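Local coordinates for cystathionine beta-lyase family protein, YNBB B.subtilis ortholog (Clostridium acetobutylicum, PDB 3HVY), which is probably a pyridoxal-phosphate-dependent carbon-sulfur lyase of the methionine gamma-lyase family, with a putative role in aluminium resistance, at residues A27-V31 against V309-I314; R42-Q46 against F295-H299; H62-G68 against S282-R288; D341-I346 against A395-Y401. The contacts are given in a common frame with arbitrary orientation. Numbering follows the deposited sequence.

Contact 1: residues A27-V31 against V309-I314; sequences ALNDV and VFCARI
A salt bridge at the margin of two packed helices is the strongest polar link: both Arg313 NE (2.8 Å) and Arg313 NH2 (3.0 Å) donate to Asp30 OD2, which lies at the edge of the guanidinium, near its plane. Arg313 reaches it with chi1 t and chi2 p, Asp30 with chi1 m. The same guanidinium is paired with Glu316 through NH1 and makes a cation-pi contact with Tyr326. Segments 27-31 and 309-314 are both helical, their local axes 9.0 Å apart at closest approach and crossing at 121°, so the helices run obliquely antiparallel. Ala27 faces Ile314 (CA to CA 5.2 Å) and Val31 faces Phe310 (6.5 Å). At the first point the small Ala27 permits close approach, its CB 3.7 Å from Ile314 CB and 3.8 Å from Phe310 CE1. Val31, chi1 m, sets CG1 3.7 Å from Arg313 CB and 3.9 Å from Val309 CG1, while Leu28 CD1 lies 4.3 Å from Phe310 CD1. The contact joins helix 18-55 to helix 287-317, with helix 411-422 packing on Ile314. Chemically this is an apolar helix-helix interface edged by an ion pair: aliphatic and aromatic groups fill the centre, opposite charges the more exposed border.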
loop_
_atom_site.group_PDB
_atom_site.type_symbol
_atom_site.label_atom_id
_atom_site.label_comp_id
_atom_site.label_asym_id
_atom_site.label_seq_id
_atom_site.Cartn_x
_atom_site.Cartn_y
_atom_site.Cartn_z
ATOM N N ALA D 27 34.263 -15.363 23.266
ATOM C CA ALA D 27 32.835 -15.715 23.228
ATOM C C ALA D 27 32.458 -16.390 21.906
ATOM O O ALA D 27 31.753 -17.391 21.860
ATOM C CB ALA D 27 31.965 -14.451 23.497
ATOM N N LEU D 28 32.962 -15.862 20.816
ATOM C CA LEU D 28 32.607 -16.414 19.524
ATOM C C LEU D 28 33.096 -17.853 19.434
ATOM O O LEU D 28 32.351 -18.762 19.031
ATOM C CB LEU D 28 33.142 -15.541 18.387
ATOM C CG LEU D 28 32.469 -15.804 17.032
ATOM C CD1 LEU D 28 30.992 -15.300 17.070
ATOM C CD2 LEU D 28 33.251 -15.148 15.867
ATOM N N ASN D 29 34.331 -18.091 19.854
ATOM C CA ASN D 29 34.823 -19.477 19.860
ATOM C C ASN D 29 34.009 -20.361 20.765
ATOM O O ASN D 29 33.725 -21.472 20.444
ATOM C CB ASN D 29 36.281 -19.533 20.314
ATOM C CG ASN D 29 37.208 -18.984 19.262
ATOM O OD1 ASN D 29 36.907 -19.089 18.061
ATOM N ND2 ASN D 29 38.326 -18.373 19.689
ATOM N N ASP D 30 33.664 -19.863 21.937
ATOM C CA ASP D 30 32.918 -20.651 22.898
ATOM C C ASP D 30 31.561 -21.081 22.413
ATOM O O ASP D 30 31.054 -22.137 22.814
ATOM C CB ASP D 30 32.741 -19.865 24.205
ATOM C CG ASP D 30 34.030 -19.731 25.015
ATOM O OD1 ASP D 30 34.997 -20.419 24.698
ATOM O OD2 ASP D 30 34.060 -18.957 26.019
ATOM N N VAL D 31 30.918 -20.270 21.584
ATOM C CA VAL D 31 29.548 -20.601 21.154
ATOM C C VAL D 31 29.446 -21.298 19.807
ATOM O O VAL D 31 28.345 -21.586 19.333
ATOM C CB VAL D 31 28.629 -19.355 21.108
ATOM C CG1 VAL D 31 28.563 -18.655 22.484
ATOM C CG2 VAL D 31 29.016 -18.372 20.024
ATOM N N VAL D 309 22.442 -16.184 22.459
ATOM C CA VAL D 309 23.463 -17.121 22.934
ATOM C C VAL D 309 24.822 -16.475 23.000
ATOM O O VAL D 309 25.546 -16.672 23.953
ATOM C CB VAL D 309 23.446 -18.420 22.040
ATOM C CG1 VAL D 309 24.686 -19.304 22.283
ATOM C CG2 VAL D 309 22.109 -19.243 22.249
ATOM N N PHE D 310 25.188 -15.714 21.963
ATOM C CA PHE D 310 26.438 -14.941 21.977
ATOM C C PHE D 310 26.382 -13.880 23.090
ATOM O O PHE D 310 27.327 -13.692 23.861
ATOM C CB PHE D 310 26.645 -14.249 20.630
ATOM C CG PHE D 310 27.784 -13.254 20.616
ATOM C CD1 PHE D 310 29.101 -13.682 20.608
ATOM C CD2 PHE D 310 27.542 -11.892 20.685
ATOM C CE1 PHE D 310 30.143 -12.761 20.609
ATOM C CE2 PHE D 310 28.565 -10.974 20.736
ATOM C CZ PHE D 310 29.876 -11.403 20.688
ATOM N N CYS D 311 25.264 -13.197 23.211
ATOM C CA CYS D 311 25.132 -12.225 24.313
ATOM C C CYS D 311 25.351 -12.893 25.700
ATOM O O CYS D 311 26.087 -12.383 26.553
ATOM C CB CYS D 311 23.758 -11.567 24.243
ATOM S SG CYS D 311 23.453 -10.380 25.578
ATOM N N ALA D 312 24.638 -13.995 25.951
ATOM C CA ALA D 312 24.793 -14.814 27.145
ATOM C C ALA D 312 26.275 -15.095 27.465
ATOM O O ALA D 312 26.702 -14.928 28.592
ATOM C CB ALA D 312 24.016 -16.197 26.971
ATOM N N ARG D 313 27.030 -15.592 26.478
ATOM C CA ARG D 313 28.426 -15.936 26.728
ATOM C C ARG D 313 29.299 -14.725 26.958
ATOM O O ARG D 313 30.041 -14.697 27.941
ATOM C CB ARG D 313 29.050 -16.797 25.644
ATOM C CG ARG D 313 30.436 -17.289 26.010
ATOM C CD ARG D 313 30.470 -17.954 27.381
ATOM N NE ARG D 313 31.701 -18.761 27.579
ATOM C CZ ARG D 313 32.039 -19.407 28.698
ATOM N NH1 ARG D 313 31.272 -19.375 29.809
ATOM N NH2 ARG D 313 33.206 -20.038 28.737
ATOM N N ILE D 314 29.198 -13.708 26.094
ATOM C CA ILE D 314 30.065 -12.556 26.264
ATOM C C ILE D 314 29.773 -11.784 27.566
ATOM O O ILE D 314 30.694 -11.354 28.237
ATOM C CB ILE D 314 30.109 -11.637 25.032
ATOM C CG1 ILE D 314 31.403 -10.792 25.070
ATOM C CG2 ILE D 314 28.823 -10.749 24.906
ATOM C CD1 ILE D 314 31.578 -9.838 23.801
#

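Contact 2: residues R42-Q46 against F295-H299; sequences REYNQ and FMAPH. With EDO (1,2-ethanediol), chain Y.
Water does much of the joining where two nearly antiparallel helices (local axes at 170°, 8.6 Å apart) pack across a proline, in a subunit consistent with fold-type I PLP-dependent enzymes. Helix 287-317 is kinked within 295-299: the N atoms of Pro298 and His299 lack bonds to the preceding turn. Pro298 points at the partner, its CA 5.6 Å from Gln46 CA, CG 3.7 Å from Asn45 O and CB 3.9 Å from Asn45 CB. Gln46 (chi1 t, chi2 p) gives the direct hydrogen bond, NE2 to Phe295 O at 3.0 Å, with NE2 over a face of the Phe295 ring. Two waters bridge Arg42 NH1 to His299 O (2.7 and 2.8 Å) and Asn45 ND2 to Pro298 O (3.2 and 2.9 Å). Arg42 NH1 also bonds, weakly at 3.2 Å, O2 of a 1,2-ethanediol probably from the crystallisation liquor. At this subunit interface Arg42 NE is salt-bridged to Asp412 of the second subunit, whose Thr410 and His299 bond Gln46 OE1 and His299 NE2. Asn45 ND2 bonds Glu226 O. At the kink a third water accepts from His299 N at 3.0 Å and donates to Gln46 OE1 and Phe295 O, each at 2.6 Å.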
loop_
_atom_site.group_PDB
_atom_site.type_symbol
_atom_site.label_atom_id
_atom_site.label_comp_id
_atom_site.label_asym_id
_atom_site.label_seq_id
_atom_site.Cartn_x
_atom_site.Cartn_y
_atom_site.Cartn_z
ATOM N N ARG D 42 17.454 -25.067 12.179
ATOM C CA ARG D 42 17.035 -24.115 11.177
ATOM C C ARG D 42 16.763 -24.793 9.853
ATOM O O ARG D 42 15.828 -24.445 9.146
ATOM C CB ARG D 42 18.174 -23.118 10.961
ATOM C CG ARG D 42 17.853 -22.040 10.050
ATOM C CD ARG D 42 19.003 -21.018 9.936
ATOM N NE ARG D 42 20.160 -21.689 9.364
ATOM C CZ ARG D 42 21.392 -21.200 9.309
ATOM N NH1 ARG D 42 21.668 -20.032 9.804
ATOM N NH2 ARG D 42 22.353 -21.914 8.745
ATOM N N GLU D 43 17.628 -25.736 9.494
ATOM C CA GLU D 43 17.517 -26.447 8.239
ATOM C C GLU D 43 16.190 -27.251 8.176
ATOM O O GLU D 43 15.467 -27.272 7.160
ATOM C CB GLU D 43 18.710 -27.371 8.153
ATOM C CG GLU D 43 18.744 -28.235 6.932
ATOM C CD GLU D 43 19.954 -29.161 6.918
ATOM O OE1 GLU D 43 20.035 -30.091 7.779
ATOM O OE2 GLU D 43 20.778 -28.987 5.992
ATOM N N TYR D 44 15.900 -27.929 9.280
ATOM C CA TYR D 44 14.667 -28.656 9.416
ATOM C C TYR D 44 13.452 -27.712 9.237
ATOM O O TYR D 44 12.540 -27.968 8.463
ATOM C CB TYR D 44 14.616 -29.299 10.797
ATOM C CG TYR D 44 13.328 -30.058 10.966
ATOM C CD1 TYR D 44 13.143 -31.252 10.305
ATOM C CD2 TYR D 44 12.293 -29.568 11.758
ATOM C CE1 TYR D 44 11.980 -31.956 10.422
ATOM C CE2 TYR D 44 11.112 -30.274 11.885
ATOM C CZ TYR D 44 10.969 -31.474 11.203
ATOM O OH TYR D 44 9.836 -32.239 11.267
ATOM N N ASN D 45 13.449 -26.627 9.996
ATOM C CA ASN D 45 12.357 -25.682 9.950
ATOM C C ASN D 45 12.234 -24.981 8.606
ATOM O O ASN D 45 11.137 -24.744 8.149
ATOM C CB ASN D 45 12.475 -24.696 11.103
ATOM C CG ASN D 45 12.107 -25.317 12.419
ATOM O OD1 ASN D 45 11.360 -26.294 12.446
ATOM N ND2 ASN D 45 12.557 -24.719 13.540
ATOM N N GLN D 46 13.343 -24.696 7.946
ATOM C CA GLN D 46 13.234 -24.114 6.637
ATOM C C GLN D 46 12.510 -25.075 5.687
ATOM O O GLN D 46 11.694 -24.663 4.854
ATOM C CB GLN D 46 14.611 -23.756 6.069
ATOM C CG GLN D 46 14.523 -23.153 4.671
ATOM C CD GLN D 46 14.155 -21.714 4.715
ATOM O OE1 GLN D 46 15.011 -20.868 4.949
ATOM N NE2 GLN D 46 12.868 -21.409 4.496
ATOM N N PHE D 295 8.408 -17.390 5.066
ATOM C CA PHE D 295 9.486 -18.119 4.450
ATOM C C PHE D 295 10.841 -17.810 5.059
ATOM O O PHE D 295 11.659 -18.725 5.254
ATOM C CB PHE D 295 9.497 -17.891 2.952
ATOM C CG PHE D 295 10.387 -18.822 2.246
ATOM C CD1 PHE D 295 10.037 -20.155 2.131
ATOM C CD2 PHE D 295 11.589 -18.394 1.746
ATOM C CE1 PHE D 295 10.862 -21.050 1.502
ATOM C CE2 PHE D 295 12.426 -19.261 1.117
ATOM C CZ PHE D 295 12.066 -20.630 1.012
HETATM N N MSE D 296 11.070 -16.537 5.384
HETATM C CA MSE D 296 12.322 -16.111 5.989
HETATM C C MSE D 296 12.345 -16.294 7.529
HETATM O O MSE D 296 13.383 -16.088 8.151
HETATM C CB MSE D 296 12.543 -14.621 5.679
HETATM C CG MSE D 296 12.676 -14.234 4.214
HETATM SE SE MSE D 296 12.636 -12.254 4.095
HETATM C CE MSE D 296 13.760 -11.863 5.666
ATOM N N ALA D 297 11.217 -16.655 8.137
ATOM C CA ALA D 297 11.131 -16.741 9.595
ATOM C C ALA D 297 12.045 -17.781 10.297
ATOM O O ALA D 297 12.605 -17.484 11.379
ATOM C CB ALA D 297 9.704 -16.865 10.055
ATOM N N PRO D 298 12.127 -19.009 9.755
ATOM C CA PRO D 298 13.042 -19.974 10.372
ATOM C C PRO D 298 14.471 -19.469 10.429
ATOM O O PRO D 298 15.196 -19.758 11.361
ATOM C CB PRO D 298 12.970 -21.186 9.408
ATOM C CG PRO D 298 11.589 -21.140 8.850
ATOM C CD PRO D 298 11.397 -19.620 8.614
ATOM N N HIS D 299 14.880 -18.771 9.386
ATOM C CA HIS D 299 16.224 -18.193 9.304
ATOM C C HIS D 299 16.425 -17.020 10.252
ATOM O O HIS D 299 17.359 -16.997 11.053
ATOM C CB HIS D 299 16.565 -17.798 7.846
ATOM C CG HIS D 299 17.960 -17.296 7.661
ATOM N ND1 HIS D 299 18.997 -18.110 7.254
ATOM C CD2 HIS D 299 18.490 -16.053 7.815
ATOM C CE1 HIS D 299 20.107 -17.389 7.187
ATOM N NE2 HIS D 299 19.828 -16.142 7.520
HETATM C C1 EDO Y . 25.375 -16.008 10.772
HETATM O O1 EDO Y . 24.674 -14.780 10.659
HETATM C C2 EDO Y . 24.539 -16.975 11.575
HETATM O O2 EDO Y . 23.678 -17.799 10.772
HETATM O O HOH W 1 19.967 -18.100 10.764
HETATM O O HOH W 2 14.373 -22.179 12.669
HETATM O O HOH W 3 17.298 -20.901 6.753
HETATM O O HOH W 4 13.881 -19.160 6.612
#

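Contact 3: residues H62-G68 against S282-R288; sequences HFTNSSG and STFGVMR
Water and hydroxyls can fasten segments where no sheet forms, as loop 62-68 and the turn leading into helix 287-317 demonstrate. His62 O lies 3.8 Å from Met287 CB (selenomethionine). Phe63, centre of an inverse gamma turn, has chi1 m and sets its ring against the Arg288 side chain (CA atoms 5.0 Å apart); Arg288 CG stands 4.2 Å from the ring centroid in a CH-pi contact. Thr64 OG1 approaches Met287 CG at 3.3 Å, and its O accepts from a water (2.9 Å) that accepts from Arg288 N (3.0 Å). Asn65 passes Gly285 of the type I' turn Thr283-Val286, CA to CA 4.3 Å. Ser66, chi1 p, accepts at OG from Thr283 N (3.0 Å); a second water accepts from Ser66 N (3.1 Å) and Gly285 N (2.9 Å) and donates to Thr283 OG1 (2.6 Å). Asp73 hydrogen-bonds Thr64, Ser66 and Thr283. After Ser67, which bonds Gln385 of the third subunit, Gly68 O accepts from Ser282 OG (2.8 Å). Arg288 NH2 reaches Asn65 O of the fourth subunit. The chemistry makes a hydrated, largely polar seam in the tetramer, where hydroxyls and waters satisfy backbone groups of the loop, the turn and the first turn of the helix.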
loop_
_atom_site.group_PDB
_atom_site.type_symbol
_atom_site.label_atom_id
_atom_site.label_comp_id
_atom_site.label_asym_id
_atom_site.label_seq_id
_atom_site.Cartn_x
_atom_site.Cartn_y
_atom_site.Cartn_z
ATOM N N HIS D 62 -1.872 -15.809 -5.052
ATOM C CA HIS D 62 -2.115 -15.696 -3.608
ATOM C C HIS D 62 -1.684 -14.353 -3.063
ATOM O O HIS D 62 -1.976 -14.046 -1.880
ATOM C CB HIS D 62 -1.398 -16.830 -2.868
ATOM C CG HIS D 62 -2.019 -18.153 -3.137
ATOM N ND1 HIS D 62 -1.569 -19.001 -4.138
ATOM C CD2 HIS D 62 -3.119 -18.735 -2.617
ATOM C CE1 HIS D 62 -2.339 -20.071 -4.176
ATOM N NE2 HIS D 62 -3.299 -19.925 -3.280
ATOM N N PHE D 63 -0.990 -13.551 -3.886
ATOM C CA PHE D 63 -0.544 -12.207 -3.433
ATOM C C PHE D 63 -1.658 -11.195 -3.795
ATOM O O PHE D 63 -1.548 -10.343 -4.680
ATOM C CB PHE D 63 0.842 -11.804 -3.967
ATOM C CG PHE D 63 1.927 -12.868 -3.756
ATOM C CD1 PHE D 63 1.913 -13.677 -2.626
ATOM C CD2 PHE D 63 2.969 -13.006 -4.654
ATOM C CE1 PHE D 63 2.874 -14.637 -2.419
ATOM C CE2 PHE D 63 3.956 -13.989 -4.441
ATOM C CZ PHE D 63 3.879 -14.785 -3.297
ATOM N N THR D 64 -2.749 -11.359 -3.049
ATOM C CA THR D 64 -3.978 -10.649 -3.233
ATOM C C THR D 64 -3.885 -9.197 -2.697
ATOM O O THR D 64 -2.954 -8.802 -1.948
ATOM C CB THR D 64 -5.169 -11.401 -2.544
ATOM O OG1 THR D 64 -4.917 -11.506 -1.134
ATOM C CG2 THR D 64 -5.363 -12.773 -3.143
ATOM N N ASN D 65 -4.893 -8.444 -3.151
ATOM C CA ASN D 65 -5.094 -7.067 -2.878
ATOM C C ASN D 65 -6.615 -6.877 -2.621
ATOM O O ASN D 65 -7.308 -6.123 -3.334
ATOM C CB ASN D 65 -4.665 -6.316 -4.119
ATOM C CG ASN D 65 -4.610 -4.860 -3.889
ATOM O OD1 ASN D 65 -4.296 -4.450 -2.772
ATOM N ND2 ASN D 65 -4.914 -4.047 -4.934
ATOM N N SER D 66 -7.151 -7.600 -1.645
ATOM C CA SER D 66 -8.607 -7.566 -1.401
ATOM C C SER D 66 -9.053 -6.227 -0.841
ATOM O O SER D 66 -8.263 -5.517 -0.221
ATOM C CB SER D 66 -9.055 -8.677 -0.474
ATOM O OG SER D 66 -8.280 -8.679 0.723
ATOM N N SER D 67 -10.340 -5.916 -1.061
ATOM C CA SER D 67 -10.997 -4.718 -0.560
ATOM C C SER D 67 -12.312 -5.074 0.073
ATOM O O SER D 67 -12.818 -6.221 -0.025
ATOM C CB SER D 67 -11.244 -3.705 -1.687
ATOM O OG SER D 67 -12.234 -4.172 -2.594
ATOM N N GLY D 68 -12.891 -4.065 0.705
ATOM C CA GLY D 68 -14.197 -4.182 1.320
ATOM C C GLY D 68 -14.283 -5.400 2.193
ATOM O O GLY D 68 -13.407 -5.606 3.001
ATOM N N SER D 282 -10.897 -8.070 4.464
ATOM C CA SER D 282 -9.876 -7.868 3.453
ATOM C C SER D 282 -8.535 -7.559 4.153
ATOM O O SER D 282 -8.501 -7.244 5.351
ATOM C CB SER D 282 -10.256 -6.774 2.472
ATOM O OG SER D 282 -10.603 -5.622 3.185
ATOM N N THR D 283 -7.454 -7.594 3.372
ATOM C CA THR D 283 -6.123 -7.697 3.957
ATOM C C THR D 283 -5.143 -6.622 3.517
ATOM O O THR D 283 -3.945 -6.766 3.659
ATOM C CB THR D 283 -5.574 -9.111 3.776
ATOM O OG1 THR D 283 -5.628 -9.479 2.383
ATOM C CG2 THR D 283 -6.446 -10.092 4.587
ATOM N N PHE D 284 -5.667 -5.512 3.017
ATOM C CA PHE D 284 -4.855 -4.307 2.818
ATOM C C PHE D 284 -3.620 -4.439 1.925
ATOM O O PHE D 284 -2.763 -3.585 1.981
ATOM C CB PHE D 284 -4.449 -3.742 4.185
ATOM C CG PHE D 284 -5.583 -3.669 5.175
ATOM C CD1 PHE D 284 -6.557 -2.699 5.052
ATOM C CD2 PHE D 284 -5.685 -4.589 6.191
ATOM C CE1 PHE D 284 -7.609 -2.633 5.970
ATOM C CE2 PHE D 284 -6.741 -4.535 7.109
ATOM C CZ PHE D 284 -7.715 -3.550 6.976
ATOM N N GLY D 285 -3.549 -5.473 1.088
ATOM C CA GLY D 285 -2.384 -5.743 0.255
ATOM C C GLY D 285 -1.166 -6.304 1.002
ATOM O O GLY D 285 -0.081 -6.360 0.447
ATOM N N VAL D 286 -1.323 -6.737 2.253
ATOM C CA VAL D 286 -0.180 -7.267 3.002
ATOM C C VAL D 286 0.222 -8.720 2.698
ATOM O O VAL D 286 1.224 -9.201 3.229
ATOM C CB VAL D 286 -0.354 -7.090 4.537
ATOM C CG1 VAL D 286 -0.719 -5.664 4.832
ATOM C CG2 VAL D 286 -1.385 -8.105 5.154
HETATM N N MSE D 287 -0.519 -9.428 1.853
HETATM C CA MSE D 287 -0.316 -10.880 1.777
HETATM C C MSE D 287 1.102 -11.261 1.310
HETATM O O MSE D 287 1.733 -12.134 1.917
HETATM C CB MSE D 287 -1.400 -11.572 0.932
HETATM C CG MSE D 287 -2.837 -11.444 1.464
HETATM SE SE MSE D 287 -3.053 -11.926 3.367
HETATM C CE MSE D 287 -2.175 -13.608 3.225
ATOM N N ARG D 288 1.643 -10.633 0.260
ATOM C CA ARG D 288 2.999 -11.010 -0.170
ATOM C C ARG D 288 3.986 -10.921 1.022
ATOM O O ARG D 288 4.759 -11.804 1.265
ATOM C CB ARG D 288 3.453 -10.129 -1.337
ATOM C CG ARG D 288 4.806 -10.458 -1.892
ATOM C CD ARG D 288 5.260 -9.503 -3.020
ATOM N NE ARG D 288 4.484 -9.740 -4.245
ATOM C CZ ARG D 288 3.534 -8.930 -4.712
ATOM N NH1 ARG D 288 3.254 -7.784 -4.111
ATOM N NH2 ARG D 288 2.875 -9.241 -5.806
HETATM O O HOH W 5 -0.134 -9.026 -1.501
HETATM O O HOH W 6 -4.847 -7.997 0.401
HETATM O O HOH W 7 -8.200 -4.280 2.593
HETATM O O HOH W 8 -13.028 -6.296 5.609
#

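Contact 4: residues D341-I346 against A395-Y401; sequences DEKKLI and APIREPY
Apolar packing carries most of this contact between the start of helix 342-354 and residues 395-401, the end of strand 392-396 and its hairpin connection to antiparallel strand 402-406. Leu345 (chi1 t, chi2 p) is central: its CD1 lies 3.6 Å from Ala395 CB, its CD2 3.9 Å from Ile397 CD1 and 3.7 Å from Tyr401 CB. Ile346 CG1 lies 3.9 Å from Ile397 CD1. The aromatic part belongs to Tyr401 (chi1 m), whose left-handed backbone conformation after cis Pro400 turns the chain into strand 402-406. Glu342 CB sits over the ring face, 4.0 Å from the centroid, in a CH-pi contact; CA atoms of Asp341 and Tyr401 are 5.9 Å apart. Across the segments polar interactions are indirect: one water hydrogen-bonds Tyr401 OH at 2.6 Å and, weakly, Glu342 OE1 at 3.4 Å. At the helix start Asp341 occupies the N-cap position, its OD2 accepting from Lys344 N at 3.1 Å; within the turn, Tyr401 N donates to Arg398 O at 2.7 Å. The helix packs beside a hairpin turn of the five-stranded antiparallel sheet, where Ile346 and Ile397 also touch Ile377 of strand 376-379 and Tyr401 pairs by backbone with Phe339, beyond strand 334-338.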
loop_
_atom_site.group_PDB
_atom_site.type_symbol
_atom_site.label_atom_id
_atom_site.label_comp_id
_atom_site.label_asym_id
_atom_site.label_seq_id
_atom_site.Cartn_x
_atom_site.Cartn_y
_atom_site.Cartn_z
ATOM N N ASP D 341 23.049 -3.506 39.130
ATOM C CA ASP D 341 23.409 -2.119 39.231
ATOM C C ASP D 341 22.532 -1.324 38.251
ATOM O O ASP D 341 22.446 -1.655 37.060
ATOM C CB ASP D 341 24.919 -1.944 38.942
ATOM C CG ASP D 341 25.380 -0.505 39.067
ATOM O OD1 ASP D 341 25.479 0.005 40.209
ATOM O OD2 ASP D 341 25.637 0.118 38.025
ATOM N N GLU D 342 21.912 -0.259 38.754
ATOM C CA GLU D 342 20.995 0.518 37.967
ATOM C C GLU D 342 21.677 1.232 36.806
ATOM O O GLU D 342 21.192 1.197 35.691
ATOM C CB GLU D 342 20.254 1.507 38.848
ATOM C CG GLU D 342 19.176 2.280 38.098
ATOM C CD GLU D 342 18.289 3.113 39.023
ATOM O OE1 GLU D 342 18.545 3.094 40.245
ATOM O OE2 GLU D 342 17.333 3.766 38.524
ATOM N N LYS D 343 22.823 1.829 37.049
ATOM C CA LYS D 343 23.502 2.552 35.997
ATOM C C LYS D 343 23.888 1.621 34.866
ATOM O O LYS D 343 23.675 1.944 33.695
ATOM C CB LYS D 343 24.752 3.205 36.502
ATOM C CG LYS D 343 25.475 4.015 35.446
ATOM C CD LYS D 343 26.539 4.928 36.052
ATOM C CE LYS D 343 26.935 6.065 35.115
ATOM N NZ LYS D 343 27.599 5.609 33.853
ATOM N N LYS D 344 24.487 0.486 35.222
ATOM C CA LYS D 344 24.923 -0.516 34.217
ATOM C C LYS D 344 23.768 -0.967 33.320
ATOM O O LYS D 344 23.898 -1.064 32.094
ATOM C CB LYS D 344 25.603 -1.705 34.904
ATOM C CG LYS D 344 26.954 -1.379 35.502
ATOM C CD LYS D 344 27.476 -2.577 36.268
ATOM C CE LYS D 344 28.849 -2.352 36.824
ATOM N NZ LYS D 344 29.235 -3.547 37.613
ATOM N N LEU D 345 22.622 -1.226 33.937
ATOM C CA LEU D 345 21.441 -1.607 33.196
ATOM C C LEU D 345 21.042 -0.548 32.175
ATOM O O LEU D 345 20.749 -0.856 31.012
ATOM C CB LEU D 345 20.282 -1.831 34.160
ATOM C CG LEU D 345 18.879 -2.106 33.606
ATOM C CD1 LEU D 345 18.828 -3.263 32.628
ATOM C CD2 LEU D 345 17.904 -2.341 34.764
ATOM N N ILE D 346 20.991 0.693 32.635
ATOM C CA ILE D 346 20.493 1.779 31.810
ATOM C C ILE D 346 21.469 2.054 30.704
ATOM O O ILE D 346 21.081 2.157 29.539
ATOM C CB ILE D 346 20.211 3.035 32.644
ATOM C CG1 ILE D 346 18.927 2.790 33.479
ATOM C CG2 ILE D 346 20.112 4.259 31.744
ATOM C CD1 ILE D 346 18.808 3.698 34.702
ATOM N N ALA D 395 13.554 -3.277 30.252
ATOM C CA ALA D 395 13.759 -3.647 31.624
ATOM C C ALA D 395 12.935 -2.792 32.551
ATOM O O ALA D 395 12.912 -1.582 32.400
ATOM C CB ALA D 395 15.250 -3.477 31.992
ATOM N N PRO D 396 12.272 -3.415 33.517
ATOM C CA PRO D 396 11.787 -2.603 34.644
ATOM C C PRO D 396 12.939 -2.174 35.516
ATOM O O PRO D 396 13.882 -2.937 35.734
ATOM C CB PRO D 396 10.918 -3.573 35.420
ATOM C CG PRO D 396 11.428 -4.907 35.082
ATOM C CD PRO D 396 11.896 -4.827 33.658
ATOM N N ILE D 397 12.872 -0.962 36.061
ATOM C CA ILE D 397 13.964 -0.479 36.890
ATOM C C ILE D 397 13.679 -0.887 38.331
ATOM O O ILE D 397 12.944 -0.206 39.053
ATOM C CB ILE D 397 14.156 1.041 36.764
ATOM C CG1 ILE D 397 14.397 1.426 35.300
ATOM C CG2 ILE D 397 15.356 1.500 37.562
ATOM C CD1 ILE D 397 15.757 0.939 34.801
ATOM N N ARG D 398 14.231 -2.037 38.711
ATOM C CA ARG D 398 14.142 -2.538 40.088
ATOM C C ARG D 398 15.251 -3.549 40.279
ATOM O O ARG D 398 15.700 -4.203 39.293
ATOM C CB ARG D 398 12.804 -3.213 40.357
ATOM C CG ARG D 398 12.300 -4.126 39.239
ATOM C CD ARG D 398 11.222 -5.049 39.766
ATOM N NE ARG D 398 10.121 -5.282 38.825
ATOM C CZ ARG D 398 9.941 -6.369 38.063
ATOM N NH1 ARG D 398 10.800 -7.398 38.054
ATOM N NH2 ARG D 398 8.873 -6.428 37.281
ATOM N N GLU D 399 15.687 -3.669 41.524
ATOM C CA GLU D 399 16.707 -4.659 41.950
ATOM C C GLU D 399 16.223 -6.006 41.508
ATOM O O GLU D 399 15.030 -6.225 41.464
ATOM C CB GLU D 399 16.901 -4.671 43.483
ATOM C CG GLU D 399 17.837 -3.582 44.019
ATOM N N PRO D 400 17.133 -6.892 41.079
ATOM C CA PRO D 400 18.560 -6.712 40.947
ATOM C C PRO D 400 18.963 -6.232 39.528
ATOM O O PRO D 400 20.033 -6.597 39.054
ATOM C CB PRO D 400 19.087 -8.117 41.235
ATOM C CG PRO D 400 17.999 -9.015 40.672
ATOM C CD PRO D 400 16.718 -8.246 40.664
ATOM N N TYR D 401 18.095 -5.448 38.871
ATOM C CA TYR D 401 18.427 -4.760 37.596
ATOM C C TYR D 401 18.810 -5.723 36.484
ATOM O O TYR D 401 19.900 -5.659 35.905
ATOM C CB TYR D 401 19.504 -3.688 37.809
ATOM C CG TYR D 401 19.123 -2.753 38.948
ATOM C CD1 TYR D 401 18.109 -1.824 38.785
ATOM C CD2 TYR D 401 19.708 -2.882 40.204
ATOM C CE1 TYR D 401 17.706 -1.001 39.847
ATOM C CE2 TYR D 401 19.311 -2.094 41.263
ATOM C CZ TYR D 401 18.317 -1.144 41.081
ATOM O OH TYR D 401 17.957 -0.328 42.141
HETATM O O HOH W 9 16.014 1.220 41.444
#

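Overall arrangement
From the N terminus, the long helix 18-55 opens contact 1 at 27-31 and contact 2 at 42-46, and the loop that follows it opens contact 3 at 62-68. The chain closes them in reverse order along and just before helix 287-317: contact 3 first, then contact 2, then contact 1, so the three loops are nested without crossing. Contacts 1 and 2, with centres about 22 Å apart, tie the same two helices together at separate points, and contacts 2 and 3 both touch the second subunit. Contact 4 follows in series, a shorter loop that joins helix 342-354 to the antiparallel sheet, its centre about 44 Å from that of contact 3.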